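Local coordinates for NEQ263 (Nanoarchaeum equitans Kin4-M, PDB 5BN3), which probably binds ATP as the NeqB subunit of the NeqA-NeqB core complex of an archaeal ATP synthase, at residues G19-I22 and T27-I30; P139-A144 and Y169-D174; A340-K345 and E399-I404. All coordinates share one frame; numbering follows the deposited sequence.

Interaction 1 of 3, residues G19-I22 and T27-I30; sequences GEVI and TKAI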
loop_
_atom_site.group_PDB
_atom_site.type_symbol
_atom_site.label_atom_id
_atom_site.label_comp_id
_atom_site.label_asym_id
_atom_site.label_seq_id
_atom_site.Cartn_x
_atom_site.Cartn_y
_atom_site.Cartn_z
ATOM N N GLY B 19 -10.709 -8.049 -33.638
ATOM C CA GLY B 19 -11.798 -8.934 -33.258
ATOM C C GLY B 19 -12.073 -10.050 -34.252
ATOM O O GLY B 19 -12.994 -10.843 -34.063
ATOM N N GLU B 20 -11.263 -10.113 -35.305
ATOM C CA GLU B 20 -11.461 -11.059 -36.404
ATOM C C GLU B 20 -11.304 -12.521 -35.973
ATOM O O GLU B 20 -10.377 -12.866 -35.238
ATOM C CB GLU B 20 -10.469 -10.732 -37.528
ATOM C CG GLU B 20 -10.500 -11.644 -38.739
ATOM C CD GLU B 20 -9.450 -11.260 -39.768
ATOM O OE1 GLU B 20 -9.600 -11.646 -40.945
ATOM O OE2 GLU B 20 -8.471 -10.570 -39.401
ATOM N N VAL B 21 -12.217 -13.372 -36.433
ATOM C CA VAL B 21 -12.132 -14.808 -36.182
ATOM C C VAL B 21 -11.292 -15.477 -37.263
ATOM O O VAL B 21 -11.549 -15.302 -38.455
ATOM C CB VAL B 21 -13.521 -15.461 -36.181
ATOM C CG1 VAL B 21 -13.409 -16.943 -35.867
ATOM C CG2 VAL B 21 -14.418 -14.780 -35.176
ATOM N N ILE B 22 -10.286 -16.241 -36.848
ATOM C CA ILE B 22 -9.444 -16.960 -37.798
ATOM C C ILE B 22 -9.477 -18.468 -37.553
ATOM O O ILE B 22 -9.394 -18.927 -36.410
ATOM C CB ILE B 22 -7.990 -16.434 -37.801
ATOM C CG1 ILE B 22 -7.356 -16.557 -36.416
ATOM C CG2 ILE B 22 -7.949 -14.986 -38.269
ATOM C CD1 ILE B 22 -5.972 -15.938 -36.321
ATOM N N THR B 27 -8.573 -25.724 -34.599
ATOM C CA THR B 27 -9.188 -24.732 -33.711
ATOM C C THR B 27 -9.337 -23.338 -34.322
ATOM O O THR B 27 -8.909 -23.092 -35.449
ATOM C CB THR B 27 -8.405 -24.606 -32.388
ATOM O OG1 THR B 27 -9.227 -23.980 -31.395
ATOM C CG2 THR B 27 -7.136 -23.791 -32.585
ATOM N N LYS B 28 -9.953 -22.434 -33.564
ATOM C CA LYS B 28 -10.121 -21.047 -33.989
ATOM C C LYS B 28 -9.373 -20.087 -33.071
ATOM O O LYS B 28 -8.892 -20.478 -32.006
ATOM C CB LYS B 28 -11.604 -20.672 -34.015
ATOM C CG LYS B 28 -12.441 -21.484 -34.983
ATOM C CD LYS B 28 -13.910 -21.104 -34.881
ATOM C CE LYS B 28 -14.787 -22.030 -35.711
ATOM N NZ LYS B 28 -16.238 -21.770 -35.483
ATOM N N ALA B 29 -9.284 -18.828 -33.489
ATOM C CA ALA B 29 -8.661 -17.789 -32.675
ATOM C C ALA B 29 -9.334 -16.444 -32.905
ATOM O O ALA B 29 -9.968 -16.227 -33.937
ATOM C CB ALA B 29 -7.173 -17.693 -32.968
ATOM N N ILE B 30 -9.193 -15.546 -31.934
ATOM C CA ILE B 30 -9.707 -14.189 -32.062
ATOM C C ILE B 30 -8.541 -13.211 -32.081
ATOM O O ILE B 30 -7.699 -13.237 -31.184
ATOM C CB ILE B 30 -10.627 -13.815 -30.883
ATOM C CG1 ILE B 30 -11.802 -14.791 -30.773
ATOM C CG2 ILE B 30 -11.128 -12.384 -31.027
ATOM C CD1 ILE B 30 -12.726 -14.785 -31.971
#
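I22 and A29 face each other across two neighbouring antiparallel strands and form a hydrogen-bonded pair. Two backbone bonds hold them. I22 N gives its hydrogen to A29 O at 2.9 Å in a nearly straight bond of 170°. A29 N returns one to I22 O at 2.9 Å, more bent at the hydrogen. The flanking CA-H groups also lean on these carbonyls: K28 CA lies 3.3 Å from I22 O, and V21 CA approaches A29 O.

V21 and I30 form the next pair, a non-hydrogen-bonded one. Their side chains lie on the other sheet face from I22 and A29. From CB the I30 side chain splits in two. I30 CG2 comes 3.9 Å from G19 O, at the end of the pair away from the turn. The other branch, CG1, stands anti to the carbonyl carbon (chi1 -58°). It bends again at chi2 and brings I30 CD1 to 3.6 Å from V21 CG2. I30 also touches I197 and Y201 of helix 196-215.

On the opposite face the I22 chain packs on the small A29 methyl. I22 CG1 sits 3.6 Å from A29 CB, and I22 CD1 follows at 4.0 Å. A41 of strand 38-43 touches both residues. G19 has a positive phi of 90°, a backbone shape that suits glycine. The carboxylate of E20 turns away to a salt bridge with R56. The arrangement is that of a beta hairpin, formed by strands 20-23 and 28-35 in the antiparallel sheet of the NeqB N-terminal domain.

Interaction 2 of 3, residues P139-A144 and Y169-D174; sequences PMERLA and YKMFID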
loop_
_atom_site.group_PDB
_atom_site.type_symbol
_atom_site.label_atom_id
_atom_site.label_comp_id
_atom_site.label_asym_id
_atom_site.label_seq_id
_atom_site.Cartn_x
_atom_site.Cartn_y
_atom_site.Cartn_z
ATOM N N PRO B 139 -23.598 -19.642 1.064
ATOM C CA PRO B 139 -24.534 -20.271 0.121
ATOM C C PRO B 139 -25.166 -19.316 -0.893
ATOM O O PRO B 139 -26.396 -19.218 -0.958
ATOM C CB PRO B 139 -25.620 -20.838 1.040
ATOM C CG PRO B 139 -25.607 -19.933 2.221
ATOM C CD PRO B 139 -24.161 -19.577 2.427
ATOM N N MET B 140 -24.338 -18.642 -1.682
ATOM C CA MET B 140 -24.815 -17.742 -2.725
ATOM C C MET B 140 -25.561 -18.502 -3.823
ATOM O O MET B 140 -26.523 -17.990 -4.404
ATOM C CB MET B 140 -23.629 -16.972 -3.311
ATOM C CG MET B 140 -23.939 -16.137 -4.539
ATOM S SD MET B 140 -22.511 -15.164 -5.067
ATOM C CE MET B 140 -21.264 -16.443 -5.204
ATOM N N GLU B 141 -25.119 -19.726 -4.096
ATOM C CA GLU B 141 -25.731 -20.543 -5.138
ATOM C C GLU B 141 -27.148 -20.963 -4.765
ATOM O O GLU B 141 -28.057 -20.895 -5.593
ATOM C CB GLU B 141 -24.873 -21.776 -5.436
ATOM C CG GLU B 141 -23.447 -21.467 -5.873
ATOM C CD GLU B 141 -22.497 -21.289 -4.704
ATOM O OE1 GLU B 141 -22.938 -21.429 -3.542
ATOM O OE2 GLU B 141 -21.304 -21.007 -4.944
ATOM N N ARG B 142 -27.336 -21.400 -3.522
ATOM C CA ARG B 142 -28.667 -21.753 -3.033
ATOM C C ARG B 142 -29.625 -20.571 -3.118
ATOM O O ARG B 142 -30.785 -20.736 -3.486
ATOM C CB ARG B 142 -28.602 -22.277 -1.593
ATOM C CG ARG B 142 -27.930 -23.633 -1.461
ATOM C CD ARG B 142 -28.609 -24.508 -0.413
ATOM N NE ARG B 142 -28.435 -24.001 0.945
ATOM C CZ ARG B 142 -27.411 -24.312 1.736
ATOM N NH1 ARG B 142 -26.457 -25.126 1.305
ATOM N NH2 ARG B 142 -27.341 -23.807 2.959
ATOM N N LEU B 143 -29.136 -19.378 -2.787
ATOM C CA LEU B 143 -29.970 -18.179 -2.830
ATOM C C LEU B 143 -30.442 -17.871 -4.247
ATOM O O LEU B 143 -31.610 -17.558 -4.461
ATOM C CB LEU B 143 -29.220 -16.975 -2.252
ATOM C CG LEU B 143 -30.009 -15.661 -2.276
ATOM C CD1 LEU B 143 -31.294 -15.796 -1.472
ATOM C CD2 LEU B 143 -29.179 -14.502 -1.757
ATOM N N ALA B 144 -29.532 -17.970 -5.211
ATOM C CA ALA B 144 -29.867 -17.700 -6.606
ATOM C C ALA B 144 -30.888 -18.698 -7.135
ATOM O O ALA B 144 -31.800 -18.333 -7.877
ATOM C CB ALA B 144 -28.622 -17.745 -7.454
ATOM N N TYR B 169 -21.543 -25.662 -11.225
ATOM C CA TYR B 169 -22.473 -25.662 -12.356
ATOM C C TYR B 169 -23.364 -26.908 -12.427
ATOM O O TYR B 169 -24.469 -26.849 -12.965
ATOM C CB TYR B 169 -21.788 -25.343 -13.703
ATOM C CG TYR B 169 -20.776 -26.341 -14.233
ATOM C CD1 TYR B 169 -21.171 -27.584 -14.716
ATOM C CD2 TYR B 169 -19.431 -26.007 -14.320
ATOM C CE1 TYR B 169 -20.250 -28.477 -15.226
ATOM C CE2 TYR B 169 -18.505 -26.892 -14.832
ATOM C CZ TYR B 169 -18.920 -28.124 -15.280
ATOM O OH TYR B 169 -18.005 -29.015 -15.789
ATOM N N LYS B 170 -22.898 -28.021 -11.868
ATOM C CA LYS B 170 -23.733 -29.217 -11.785
ATOM C C LYS B 170 -24.814 -29.065 -10.718
ATOM O O LYS B 170 -25.881 -29.665 -10.826
ATOM C CB LYS B 170 -22.889 -30.470 -11.532
ATOM C CG LYS B 170 -21.978 -30.836 -12.692
ATOM C CD LYS B 170 -21.913 -32.339 -12.908
ATOM C CE LYS B 170 -21.269 -32.663 -14.250
ATOM N NZ LYS B 170 -21.553 -34.058 -14.695
ATOM N N MET B 171 -24.535 -28.265 -9.694
ATOM C CA MET B 171 -25.529 -27.953 -8.669
ATOM C C MET B 171 -26.717 -27.221 -9.287
ATOM O O MET B 171 -27.870 -27.490 -8.947
ATOM C CB MET B 171 -24.908 -27.099 -7.560
ATOM C CG MET B 171 -25.884 -26.681 -6.474
ATOM S SD MET B 171 -25.249 -25.373 -5.405
ATOM C CE MET B 171 -23.685 -26.078 -4.889
ATOM N N PHE B 172 -26.426 -26.302 -10.202
ATOM C CA PHE B 172 -27.463 -25.569 -10.921
ATOM C C PHE B 172 -28.245 -26.487 -11.854
ATOM O O PHE B 172 -29.475 -26.529 -11.805
ATOM C CB PHE B 172 -26.844 -24.428 -11.732
ATOM C CG PHE B 172 -26.547 -23.197 -10.924
ATOM C CD1 PHE B 172 -25.395 -23.112 -10.158
ATOM C CD2 PHE B 172 -27.418 -22.118 -10.942
ATOM C CE1 PHE B 172 -25.121 -21.974 -9.418
ATOM C CE2 PHE B 172 -27.150 -20.979 -10.206
ATOM C CZ PHE B 172 -26.000 -20.907 -9.443
ATOM N N ILE B 173 -27.520 -27.202 -12.712
ATOM C CA ILE B 173 -28.119 -28.120 -13.679
ATOM C C ILE B 173 -29.041 -29.141 -13.010
ATOM O O ILE B 173 -30.165 -29.367 -13.463
ATOM C CB ILE B 173 -27.028 -28.861 -14.492
ATOM C CG1 ILE B 173 -26.291 -27.884 -15.414
ATOM C CG2 ILE B 173 -27.627 -29.991 -15.312
ATOM C CD1 ILE B 173 -25.139 -28.511 -16.181
ATOM N N ASP B 174 -28.563 -29.746 -11.926
ATOM C CA ASP B 174 -29.339 -30.756 -11.210
ATOM C C ASP B 174 -30.616 -30.197 -10.574
ATOM O O ASP B 174 -31.645 -30.868 -10.557
ATOM C CB ASP B 174 -28.471 -31.459 -10.159
ATOM C CG ASP B 174 -27.390 -32.334 -10.780
ATOM O OD1 ASP B 174 -27.425 -32.553 -12.010
ATOM O OD2 ASP B 174 -26.513 -32.812 -10.030
#
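The helical segments around E141 and F172 run side by side in nearly the same direction. Their axes are inclined by 24° and come no closer than 10.8 Å. The nearest CA atoms are those of E141 and F172, 7.9 Å apart. P139 takes the N-cap position of the first helix. Side chains bridge the gap.

M171 reaches straight across. Its CG is anti to the backbone N (chi1 178°), which extends the chain toward the first helix. M171 SD lies 3.6 Å from E141 CB. F172 comes from beside it, and its CE1 corner meets the same glutamate, 4.0 Å from E141 CG. A144, one helical turn on from E141, brings its CB to 4.5 Å from F172 CE2, a looser touch. Both approaches to the ring are oblique.

The two helices follow strands 131-134 and 156-162 of the nucleotide-binding domain, which has the P-loop NTPase fold. They cover the same face of its largely parallel sheet. M279 of strand 273-281 touches both A144 and F172, and the F172 ring also stacks on F159.

The E141 chain bends at chi2 (86°), which swings the carboxylate away from the second helix while the aliphatic part stays in the contact. The E141 and F172 side chains cross at about a right angle. The buried carboxylate is paired with a lysine of another chain: E141 OE1 makes a salt bridge with K425 of the neighbouring alpha-type subunit.

Interaction 3 of 3, residues A340-K345 and E399-I404; sequences ADILIK and EIIDSI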
loop_
_atom_site.group_PDB
_atom_site.type_symbol
_atom_site.label_atom_id
_atom_site.label_comp_id
_atom_site.label_asym_id
_atom_site.label_seq_id
_atom_site.Cartn_x
_atom_site.Cartn_y
_atom_site.Cartn_z
ATOM N N ALA B 340 -41.408 -1.622 4.913
ATOM C CA ALA B 340 -39.980 -1.622 4.611
ATOM C C ALA B 340 -39.241 -0.603 5.468
ATOM O O ALA B 340 -38.176 -0.892 6.013
ATOM C CB ALA B 340 -39.751 -1.334 3.144
ATOM N N ASP B 341 -39.815 0.590 5.580
ATOM C CA ASP B 341 -39.218 1.655 6.375
ATOM C C ASP B 341 -39.128 1.270 7.852
ATOM O O ASP B 341 -38.092 1.470 8.486
ATOM C CB ASP B 341 -40.013 2.953 6.206
ATOM C CG ASP B 341 -39.166 4.191 6.431
ATOM O OD1 ASP B 341 -38.044 4.253 5.885
ATOM O OD2 ASP B 341 -39.620 5.101 7.155
ATOM N N ILE B 342 -40.204 0.707 8.392
ATOM C CA ILE B 342 -40.239 0.309 9.798
ATOM C C ILE B 342 -39.238 -0.819 10.075
ATOM O O ILE B 342 -38.604 -0.849 11.130
ATOM C CB ILE B 342 -41.682 -0.084 10.238
ATOM C CG1 ILE B 342 -42.127 0.730 11.458
ATOM C CG2 ILE B 342 -41.800 -1.577 10.527
ATOM C CD1 ILE B 342 -41.514 0.263 12.767
ATOM N N LEU B 343 -39.076 -1.728 9.117
ATOM C CA LEU B 343 -38.162 -2.850 9.289
ATOM C C LEU B 343 -36.717 -2.371 9.285
ATOM O O LEU B 343 -35.943 -2.702 10.182
ATOM C CB LEU B 343 -38.373 -3.887 8.183
ATOM C CG LEU B 343 -37.294 -4.965 8.054
ATOM C CD1 LEU B 343 -37.324 -5.909 9.245
ATOM C CD2 LEU B 343 -37.445 -5.734 6.750
ATOM N N ILE B 344 -36.368 -1.582 8.275
ATOM C CA ILE B 344 -35.001 -1.105 8.105
ATOM C C ILE B 344 -34.555 -0.202 9.255
ATOM O O ILE B 344 -33.483 -0.399 9.830
ATOM C CB ILE B 344 -34.841 -0.351 6.768
ATOM C CG1 ILE B 344 -35.004 -1.316 5.590
ATOM C CG2 ILE B 344 -33.491 0.331 6.699
ATOM C CD1 ILE B 344 -34.032 -2.480 5.619
ATOM N N LYS B 345 -35.384 0.779 9.594
ATOM C CA LYS B 345 -35.034 1.751 10.629
ATOM C C LYS B 345 -34.947 1.133 12.026
ATOM O O LYS B 345 -34.057 1.476 12.803
ATOM C CB LYS B 345 -36.020 2.926 10.620
ATOM C CG LYS B 345 -36.039 3.720 9.312
ATOM C CD LYS B 345 -35.336 5.066 9.450
ATOM C CE LYS B 345 -35.159 5.753 8.097
ATOM N NZ LYS B 345 -36.446 6.038 7.406
ATOM N N GLU B 399 -47.027 -10.122 8.277
ATOM C CA GLU B 399 -47.540 -10.706 9.516
ATOM C C GLU B 399 -46.423 -11.012 10.508
ATOM O O GLU B 399 -46.582 -10.813 11.714
ATOM C CB GLU B 399 -48.324 -11.988 9.219
ATOM C CG GLU B 399 -49.663 -11.772 8.533
ATOM C CD GLU B 399 -50.371 -13.077 8.226
ATOM O OE1 GLU B 399 -49.993 -14.111 8.819
ATOM O OE2 GLU B 399 -51.298 -13.072 7.389
ATOM N N ILE B 400 -45.303 -11.512 9.997
ATOM C CA ILE B 400 -44.141 -11.798 10.833
ATOM C C ILE B 400 -43.615 -10.512 11.472
ATOM O O ILE B 400 -43.323 -10.481 12.667
ATOM C CB ILE B 400 -43.019 -12.493 10.026
ATOM C CG1 ILE B 400 -43.480 -13.878 9.559
ATOM C CG2 ILE B 400 -41.765 -12.629 10.862
ATOM C CD1 ILE B 400 -42.469 -14.601 8.683
ATOM N N ILE B 401 -43.510 -9.454 10.670
ATOM C CA ILE B 401 -43.071 -8.151 11.161
ATOM C C ILE B 401 -44.009 -7.636 12.254
ATOM O O ILE B 401 -43.553 -7.153 13.293
ATOM C CB ILE B 401 -42.983 -7.117 10.014
ATOM C CG1 ILE B 401 -41.896 -7.522 9.012
ATOM C CG2 ILE B 401 -42.686 -5.735 10.557
ATOM C CD1 ILE B 401 -41.789 -6.595 7.810
ATOM N N ASP B 402 -45.315 -7.749 12.019
ATOM C CA ASP B 402 -46.315 -7.361 13.011
ATOM C C ASP B 402 -46.129 -8.131 14.319
ATOM O O ASP B 402 -46.170 -7.550 15.401
ATOM C CB ASP B 402 -47.733 -7.594 12.475
ATOM C CG ASP B 402 -48.115 -6.617 11.377
ATOM O OD1 ASP B 402 -47.513 -5.524 11.306
ATOM O OD2 ASP B 402 -49.032 -6.940 10.594
ATOM N N SER B 403 -45.919 -9.438 14.209
ATOM C CA SER B 403 -45.726 -10.293 15.377
ATOM C C SER B 403 -44.465 -9.933 16.168
ATOM O O SER B 403 -44.487 -9.885 17.399
ATOM C CB SER B 403 -45.678 -11.759 14.945
ATOM O OG SER B 403 -45.447 -12.608 16.052
ATOM N N ILE B 404 -43.374 -9.677 15.451
ATOM C CA ILE B 404 -42.105 -9.302 16.072
ATOM C C ILE B 404 -42.208 -7.953 16.788
ATOM O O ILE B 404 -41.678 -7.781 17.887
ATOM C CB ILE B 404 -40.964 -9.254 15.029
ATOM C CG1 ILE B 404 -40.734 -10.643 14.426
ATOM C CG2 ILE B 404 -39.680 -8.754 15.655
ATOM C CD1 ILE B 404 -39.728 -10.658 13.289
#
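I401 meets I342 and L343, and it alone carries the second helix's side of this contact. Within these two segments the nearest CA atoms are those of L343 and I401, 7.5 Å apart. Taking residues 399-404 in order, I400 comes before the contact and packs on R392 instead.

I401 follows, with its CB directed at helix 334-356. Its two branches do different work. I401 CG2 meets I342 CG2 methyl to methyl at 4.3 Å. CG1 is anti to the carbonyl carbon (chi1 -65°), and the chain runs on extended, which carries I401 CD1 to L343 CB at 4.4 Å. I401 thus sits over two consecutive residues of the other helix. The distances are those of light apolar packing.

These helices belong to the C-terminal helical domain of the A- and V-type ATP synthase subunits. Helix 367-384 lies between them in sequence and packs against both. Its F383 touches L343 and I401 alike, so the contact is shared by three helices.

D402 comes next. Its OD2 is hydrogen-bonded to Y339 OH, which adds a polar tie to helix 334-356 beside the apolar one. S403 turns elsewhere; its OG makes a weak hydrogen bond to Q407 NE2. I404, one turn on from I401, packs on F375 and L378 of helix 367-384.

On the first helix, D341 and K345 form their own salt bridge one turn apart. K345 NZ lies 2.8 Å from D341 OD1, on the syn side of the carboxylate and 23° out of its plane. I344 packs on R412 and K345 on K411, both of the neighbouring alpha-type subunit.

In the fold
From the N terminus, the chain first closes interaction 1, a hairpin with four residues between its segments. Interaction 2 follows in the nucleotide-binding domain. It closes a loop of 24 residues that includes strand 156-162. Interaction 3 comes last and joins two helices of the C-terminal domain across 53 residues, with helix 367-384 among them. The three loops lie in series; none nests in or crosses another. Each contact stays within its own domain: N-terminal, nucleotide-binding or C-terminal. The centres of interactions 1 and 2 are about 33 Å apart, and those of 2 and 3 about 30 Å. Interactions 1 and 3 lie on opposite sides of the chain's centre, with centres about 56 Å apart.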